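Local coordinates for gamma-glutamyltransferase 1 Threonine peptidase. MEROPS family T03 (Pseudomonas nitroreducens, PDB 7D9E), which transfers the gamma-glutamyl group of donors such as glutathione to amino acids or water, at the interface of chains A and B. Residues are numbered along the deposited sequence; one frame, centred on the assembly and turned at random. Chains: chain A, Gamma-glutamyltransferase 1 Threonine peptidase. MEROPS family T03; chain B, Gamma-glutamyltransferase 1 Threonine peptidase. MEROPS family T03.

Contact 1: the interface of chains A and B. Residues chain A 35-36, 67-68, 70, 164, 166-167; chain B 186.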
loop_
_atom_site.group_PDB
_atom_site.type_symbol
_atom_site.label_atom_id
_atom_site.label_comp_id
_atom_site.label_asym_id
_atom_site.label_seq_id
_atom_site.Cartn_x
_atom_site.Cartn_y
_atom_site.Cartn_z
ATOM N N PRO A 35 -8.385 6.026 -7.196
ATOM C CA PRO A 35 -7.982 5.055 -8.228
ATOM C C PRO A 35 -9.069 4.687 -9.203
ATOM O O PRO A 35 -8.774 3.971 -10.174
ATOM C CB PRO A 35 -7.545 3.843 -7.413
ATOM C CG PRO A 35 -8.415 3.906 -6.179
ATOM C CD PRO A 35 -8.470 5.403 -5.860
ATOM N N ASP A 36 -10.300 5.158 -9.008
ATOM C CA ASP A 36 -11.315 5.044 -10.044
ATOM C C ASP A 36 -12.290 6.207 -9.949
ATOM O O ASP A 36 -12.232 7.024 -9.022
ATOM C CB ASP A 36 -12.017 3.675 -10.066
ATOM C CG ASP A 36 -13.005 3.453 -8.917
ATOM O OD1 ASP A 36 -13.438 4.431 -8.257
ATOM O OD2 ASP A 36 -13.393 2.279 -8.705
ATOM N N THR A 67 -16.362 -1.052 -5.654
ATOM C CA THR A 67 -16.033 -0.827 -7.055
ATOM C C THR A 67 -14.629 -1.253 -7.441
ATOM O O THR A 67 -14.352 -1.337 -8.642
ATOM C CB THR A 67 -16.237 0.650 -7.441
ATOM O OG1 THR A 67 -15.264 1.461 -6.770
ATOM C CG2 THR A 67 -17.648 1.109 -7.081
ATOM N N TYR A 68 -13.748 -1.538 -6.466
ATOM C CA TYR A 68 -12.380 -1.788 -6.892
ATOM C C TYR A 68 -12.052 -3.061 -6.028
ATOM O O TYR A 68 -11.074 -3.061 -5.272
ATOM C CB TYR A 68 -11.517 -0.669 -6.418
ATOM C CG TYR A 68 -10.202 -0.436 -7.141
ATOM C CD1 TYR A 68 -10.204 0.371 -8.257
ATOM C CD2 TYR A 68 -9.061 -1.145 -6.883
ATOM C CE1 TYR A 68 -9.062 0.638 -8.962
ATOM C CE2 TYR A 68 -7.897 -0.925 -7.634
ATOM C CZ TYR A 68 -7.925 -0.032 -8.678
ATOM O OH TYR A 68 -6.822 0.225 -9.468
ATOM N N GLU A 70 -10.601 -5.788 -6.366
ATOM C CA GLU A 70 -9.276 -6.385 -6.428
ATOM C C GLU A 70 -8.390 -5.905 -5.288
ATOM O O GLU A 70 -7.416 -6.589 -4.941
ATOM C CB GLU A 70 -8.640 -6.116 -7.790
ATOM C CG GLU A 70 -8.483 -4.660 -8.177
ATOM C CD GLU A 70 -9.651 -4.087 -8.976
ATOM O OE1 GLU A 70 -10.825 -4.307 -8.582
ATOM O OE2 GLU A 70 -9.379 -3.424 -10.011
ATOM N N ALA A 164 -14.005 -2.262 -15.298
ATOM C CA ALA A 164 -12.954 -1.733 -16.148
ATOM C C ALA A 164 -12.178 -2.840 -16.864
ATOM O O ALA A 164 -12.098 -3.979 -16.396
ATOM C CB ALA A 164 -11.990 -0.918 -15.278
ATOM N N GLN A 166 -8.854 -3.065 -17.265
ATOM C CA GLN A 166 -7.705 -3.515 -16.487
ATOM C C GLN A 166 -8.150 -4.361 -15.309
ATOM O O GLN A 166 -7.464 -5.321 -14.925
ATOM C CB GLN A 166 -6.893 -2.310 -15.979
ATOM N N GLN A 167 -9.308 -4.029 -14.734
ATOM C CA GLN A 167 -9.855 -4.784 -13.623
ATOM C C GLN A 167 -10.164 -6.216 -14.043
ATOM O O GLN A 167 -9.894 -7.178 -13.303
ATOM C CB GLN A 167 -11.129 -4.066 -13.181
ATOM C CG GLN A 167 -11.838 -4.652 -12.020
ATOM C CD GLN A 167 -12.958 -3.752 -11.568
ATOM O OE1 GLN A 167 -13.723 -3.233 -12.389
ATOM N NE2 GLN A 167 -12.997 -3.464 -10.271
ATOM N N ARG B 186 -6.580 3.703 -13.840
ATOM C CA ARG B 186 -7.855 4.269 -14.262
ATOM C C ARG B 186 -8.352 5.314 -13.269
ATOM O O ARG B 186 -9.549 5.618 -13.200
ATOM C CB ARG B 186 -8.877 3.154 -14.481
ATOM C CG ARG B 186 -9.317 2.428 -13.207
ATOM C CD ARG B 186 -10.296 1.341 -13.591
ATOM N NE ARG B 186 -10.790 0.508 -12.493
ATOM C CZ ARG B 186 -10.167 -0.551 -11.974
ATOM N NH1 ARG B 186 -8.975 -0.920 -12.390
ATOM N NH2 ARG B 186 -10.765 -1.223 -11.008
HETATM O O HOH W 1 -6.552 2.680 -10.930
HETATM O O HOH W 2 -13.333 0.340 -10.559
#

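Contact 2: the interface of chains A and B. Residues chain A 27, 29-30; chain B 7-8, 11, 172, 177.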
loop_
_atom_site.group_PDB
_atom_site.type_symbol
_atom_site.label_atom_id
_atom_site.label_comp_id
_atom_site.label_asym_id
_atom_site.label_seq_id
_atom_site.Cartn_x
_atom_site.Cartn_y
_atom_site.Cartn_z
ATOM N N LEU A 27 -8.020 26.814 1.648
ATOM C CA LEU A 27 -7.591 26.587 0.278
ATOM C C LEU A 27 -8.727 26.921 -0.683
ATOM O O LEU A 27 -9.883 27.094 -0.287
ATOM C CB LEU A 27 -7.166 25.134 0.084
ATOM C CG LEU A 27 -6.105 24.613 1.043
ATOM C CD1 LEU A 27 -5.826 23.137 0.823
ATOM C CD2 LEU A 27 -4.824 25.419 0.888
ATOM N N GLY A 29 -10.750 25.343 -2.382
ATOM C CA GLY A 29 -11.463 24.089 -2.538
ATOM C C GLY A 29 -10.736 22.916 -1.906
ATOM O O GLY A 29 -9.651 23.038 -1.332
ATOM N N GLY A 30 -11.381 21.752 -2.011
ATOM C CA GLY A 30 -10.771 20.488 -1.664
ATOM C C GLY A 30 -10.365 19.746 -2.926
ATOM O O GLY A 30 -10.501 20.247 -4.037
ATOM N N VAL B 7 -7.621 16.054 0.154
ATOM C CA VAL B 7 -7.368 17.288 0.890
ATOM C C VAL B 7 -8.686 18.051 0.932
ATOM O O VAL B 7 -9.363 18.167 -0.093
ATOM C CB VAL B 7 -6.271 18.146 0.226
ATOM C CG1 VAL B 7 -6.068 19.465 0.982
ATOM C CG2 VAL B 7 -4.966 17.373 0.170
ATOM N N ASP B 8 -9.051 18.588 2.103
ATOM C CA ASP B 8 -10.254 19.401 2.207
ATOM C C ASP B 8 -9.878 20.881 2.223
ATOM O O ASP B 8 -8.704 21.240 2.298
ATOM C CB ASP B 8 -11.131 18.966 3.392
ATOM C CG ASP B 8 -10.548 19.320 4.755
ATOM O OD1 ASP B 8 -9.749 20.265 4.879
ATOM O OD2 ASP B 8 -10.895 18.613 5.719
ATOM N N GLY B 11 -7.427 22.491 4.562
ATOM C CA GLY B 11 -6.060 22.016 4.558
ATOM C C GLY B 11 -5.821 20.709 5.282
ATOM O O GLY B 11 -4.663 20.314 5.448
ATOM N N VAL B 172 -0.378 21.066 -3.372
ATOM C CA VAL B 172 -0.913 22.332 -2.901
ATOM C C VAL B 172 0.159 23.385 -3.112
ATOM O O VAL B 172 1.301 23.203 -2.674
ATOM C CB VAL B 172 -1.304 22.246 -1.413
ATOM C CG1 VAL B 172 -1.893 23.567 -0.959
ATOM C CG2 VAL B 172 -2.271 21.102 -1.177
ATOM N N LEU B 177 -4.896 24.005 -5.678
ATOM C CA LEU B 177 -4.750 22.562 -5.622
ATOM C C LEU B 177 -4.694 21.997 -7.033
ATOM O O LEU B 177 -5.312 22.531 -7.968
ATOM C CB LEU B 177 -5.940 21.921 -4.891
ATOM C CG LEU B 177 -6.009 22.096 -3.371
#

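Contact 3: the interface of chains A and B. Residues chain A 257, 260-261; chain B 79-81, 109.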
loop_
_atom_site.group_PDB
_atom_site.type_symbol
_atom_site.label_atom_id
_atom_site.label_comp_id
_atom_site.label_asym_id
_atom_site.label_seq_id
_atom_site.Cartn_x
_atom_site.Cartn_y
_atom_site.Cartn_z
ATOM N N TRP A 257 13.887 17.284 4.923
ATOM C CA TRP A 257 14.958 17.605 3.987
ATOM C C TRP A 257 14.570 18.876 3.243
ATOM O O TRP A 257 13.392 19.084 2.941
ATOM C CB TRP A 257 15.183 16.444 2.996
ATOM C CG TRP A 257 14.294 16.427 1.808
ATOM C CD1 TRP A 257 14.663 16.743 0.534
ATOM C CD2 TRP A 257 12.896 16.120 1.750
ATOM N NE1 TRP A 257 13.597 16.636 -0.302
ATOM C CE2 TRP A 257 12.496 16.258 0.411
ATOM C CE3 TRP A 257 11.948 15.723 2.695
ATOM C CZ2 TRP A 257 11.186 16.033 -0.007
ATOM C CZ3 TRP A 257 10.649 15.511 2.285
ATOM C CH2 TRP A 257 10.278 15.662 0.937
ATOM N N ASN A 260 11.392 20.757 3.866
ATOM C CA ASN A 260 10.146 20.006 3.800
ATOM C C ASN A 260 10.111 18.948 4.892
ATOM O O ASN A 260 11.152 18.468 5.343
ATOM C CB ASN A 260 10.019 19.296 2.456
ATOM C CG ASN A 260 10.259 20.199 1.301
ATOM O OD1 ASN A 260 9.452 21.086 1.021
ATOM N ND2 ASN A 260 11.406 20.026 0.644
ATOM N N THR A 261 8.900 18.590 5.309
ATOM C CA THR A 261 8.701 17.539 6.295
ATOM C C THR A 261 7.770 16.494 5.699
ATOM O O THR A 261 6.610 16.799 5.402
ATOM C CB THR A 261 8.107 18.091 7.592
ATOM O OG1 THR A 261 8.991 19.092 8.110
ATOM C CG2 THR A 261 7.926 16.958 8.598
ATOM N N VAL B 79 3.565 15.285 2.522
ATOM C CA VAL B 79 4.646 16.243 2.673
ATOM C C VAL B 79 4.046 17.572 3.095
ATOM O O VAL B 79 3.013 18.002 2.556
ATOM C CB VAL B 79 5.463 16.435 1.377
ATOM C CG1 VAL B 79 6.682 17.292 1.659
ATOM C CG2 VAL B 79 5.850 15.100 0.804
ATOM N N THR B 80 4.698 18.237 4.036
ATOM C CA THR B 80 4.305 19.558 4.495
ATOM C C THR B 80 5.487 20.511 4.382
ATOM O O THR B 80 6.647 20.098 4.282
ATOM C CB THR B 80 3.807 19.502 5.950
ATOM O OG1 THR B 80 4.907 19.238 6.826
ATOM C CG2 THR B 80 2.765 18.431 6.108
ATOM N N ARG B 81 5.172 21.806 4.401
ATOM C CA ARG B 81 6.172 22.858 4.493
ATOM C C ARG B 81 5.531 23.986 5.288
ATOM O O ARG B 81 4.425 24.418 4.959
ATOM C CB ARG B 81 6.589 23.329 3.097
ATOM C CG ARG B 81 7.802 24.223 3.081
ATOM C CD ARG B 81 8.231 24.565 1.664
ATOM N NE ARG B 81 9.418 25.401 1.723
ATOM C CZ ARG B 81 10.669 24.954 1.688
ATOM N NH1 ARG B 81 10.933 23.669 1.551
ATOM N NH2 ARG B 81 11.670 25.820 1.780
ATOM N N TYR B 109 10.812 17.325 -6.392
ATOM C CA TYR B 109 11.652 18.176 -5.555
ATOM C C TYR B 109 13.062 18.390 -6.075
ATOM O O TYR B 109 13.694 19.392 -5.717
ATOM C CB TYR B 109 11.698 17.630 -4.115
ATOM C CG TYR B 109 10.397 17.836 -3.406
ATOM C CD1 TYR B 109 10.124 19.055 -2.812
ATOM C CD2 TYR B 109 9.444 16.847 -3.325
ATOM C CE1 TYR B 109 8.932 19.288 -2.164
ATOM C CE2 TYR B 109 8.233 17.073 -2.700
ATOM C CZ TYR B 109 7.985 18.282 -2.108
ATOM O OH TYR B 109 6.813 18.568 -1.474
HETATM O O HOH W 3 6.893 20.809 0.041
#

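Contact 1: the interface of chains A and B
B:Arg186 reaches from the small subunit into a pocket of the large subunit, where A:Tyr68, A:Glu70, A:Ala164 and A:Gln167 receive it, and hides 141 Å² of its surface there. Its chain runs straight from CG to NE (chi2 -179°), which carries the guanidinium group to the carboxylate of A:Glu70. NH2 donates to OE2 of A:Glu70 over 2.8 Å in a nearly straight hydrogen bond that is also a salt bridge, OE2 lying in the guanidinium plane and met on its syn side, 27° out of the carboxylate plane. The A:Tyr68 ring covers one face of the guanidinium, CE1 offset toward the rim, planes 13° apart, with NH2 3.7 Å from the ring centroid in a cation-pi contact. CB of A:Ala164, 3.3 Å from CD and 3.4 Å from NE of B:Arg186, and CB of A:Gln167 cover the other face and complete a sandwich. A second shell fixes the acid: NE2 of A:Gln167 gives one hydrogen to OE1 of A:Glu70 at 2.9 Å and another to the backbone O of A:Thr67. Water 2 links NE and NH2 of the arginine to OD2 of A:Asp36 and O of A:Thr67, while water 1 joins its backbone N to O of A:Pro35 and the phenol of A:Tyr68. The pocket forms where the loop after helix 53-67, the turn joining strand 30-34 to helix 37-48, and the start of helix 165-178 meet; the arginine enters from the loop before strand 188-192.

Contact 2: the interface of chains A and B
A:Leu27 packs its two methyl groups against B:Val7 and B:Val172, and this residue hides 55 Å² of its surface against the small subunit. From CB the chain turns to place CG anti to the carbonyl carbon (chi1 -54°), and at CG it forks so that its two methyl groups serve different neighbours. CB and CG themselves act as the stem, the contacts within van der Waals range being made by the branches. CD1 goes to the end of strand 2-7, where it lies 3.7 Å from CG1 of B:Val7, and it also touches the backbone O of B:Asp8. The same methyl comes within 3.9 Å of CA of B:Gly11, whose lack of a side chain lets the main chain itself form part of the wall. CD2 points to strand 168-173 and meets CG1 of B:Val172 at 3.9 Å. Both valines cross the leucine at about a right angle, each presenting the methyl that stands anti to its own backbone N. Beyond the leucine, A:Gly30 brings bare backbone alongside chain B, its CA 4.1 Å from CA of B:Asp8, and B:Leu177, modelled only in part, lies near A:Gly29. The leucine thus packs against strands 2-7 and 168-173 and the turn after strand 2-7. It probably helps to hold the N-terminal stretch of the large subunit against the small subunit as A:Gly30 enters strand 30-34.

Contact 3: the interface of chains A and B
An antiparallel beta bridge joins strand 260-264 of the large subunit to strand 77-81 of the small one, pairing A:Thr261 with B:Thr80. Two backbone bonds close it: N of A:Thr261 to O of B:Thr80 at 2.9 Å, and N of B:Thr80 to O of A:Thr261 at 2.8 Å. Beside the bridge, the amide oxygen OD1 of A:Asn260 accepts a hydrogen bond from NH1 of B:Arg81 at 3.0 Å. The donor stands well above the carbonyl plane, away from the lone pairs, although the oxygen lies in the guanidinium plane. The arginine chain is extended to NE, and its last turn (chi4 92°) sets NH1 toward OD1. Water 3 also bonds to OD1 and, 2.7 Å away, to the phenol OH of B:Tyr109. The amide packs on that ring, CG of A:Asn260 3.8 Å from CE1 of B:Tyr109 with planes 60° apart, while ND2 lies over a face of the A:Trp257 ring, toward its rim. Replacing A:Asn260 by an alanine would probably leave NH1 of B:Arg81 without this acceptor, break the water link and strip the B:Tyr109 ring of its amide neighbour. CZ2 of A:Trp257 sits over the B:Tyr109 face, toward its rim, in an edge-to-face contact with planes 75° apart. CH2 of the indole rests on CG1 of B:Val79. Together these contacts tie strand 77-81 to strand 260-264, and probably help keep the two subunits together after maturation.

Between the centres of their C-alpha atoms, contact 2 and contact 3 lie about 17 Å apart, while contact 1 is about 25 Å from contact 2 and 31 Å from contact 3. No residue is common to them, but strand 30-34 of chain A begins in contact 2 and leads to the loop that lines contact 1. Contacts 2 and 3 each sit about 23 Å from the catalytic B:Thr1; strand 2-7, which follows it directly, ends in contact 2. The three differ in kind: contact 1 is a salt bridge with a cation-pi contact, contact 2 apolar packing, contact 3 strand pairing. They probably brace the small subunit against the large one at separate points.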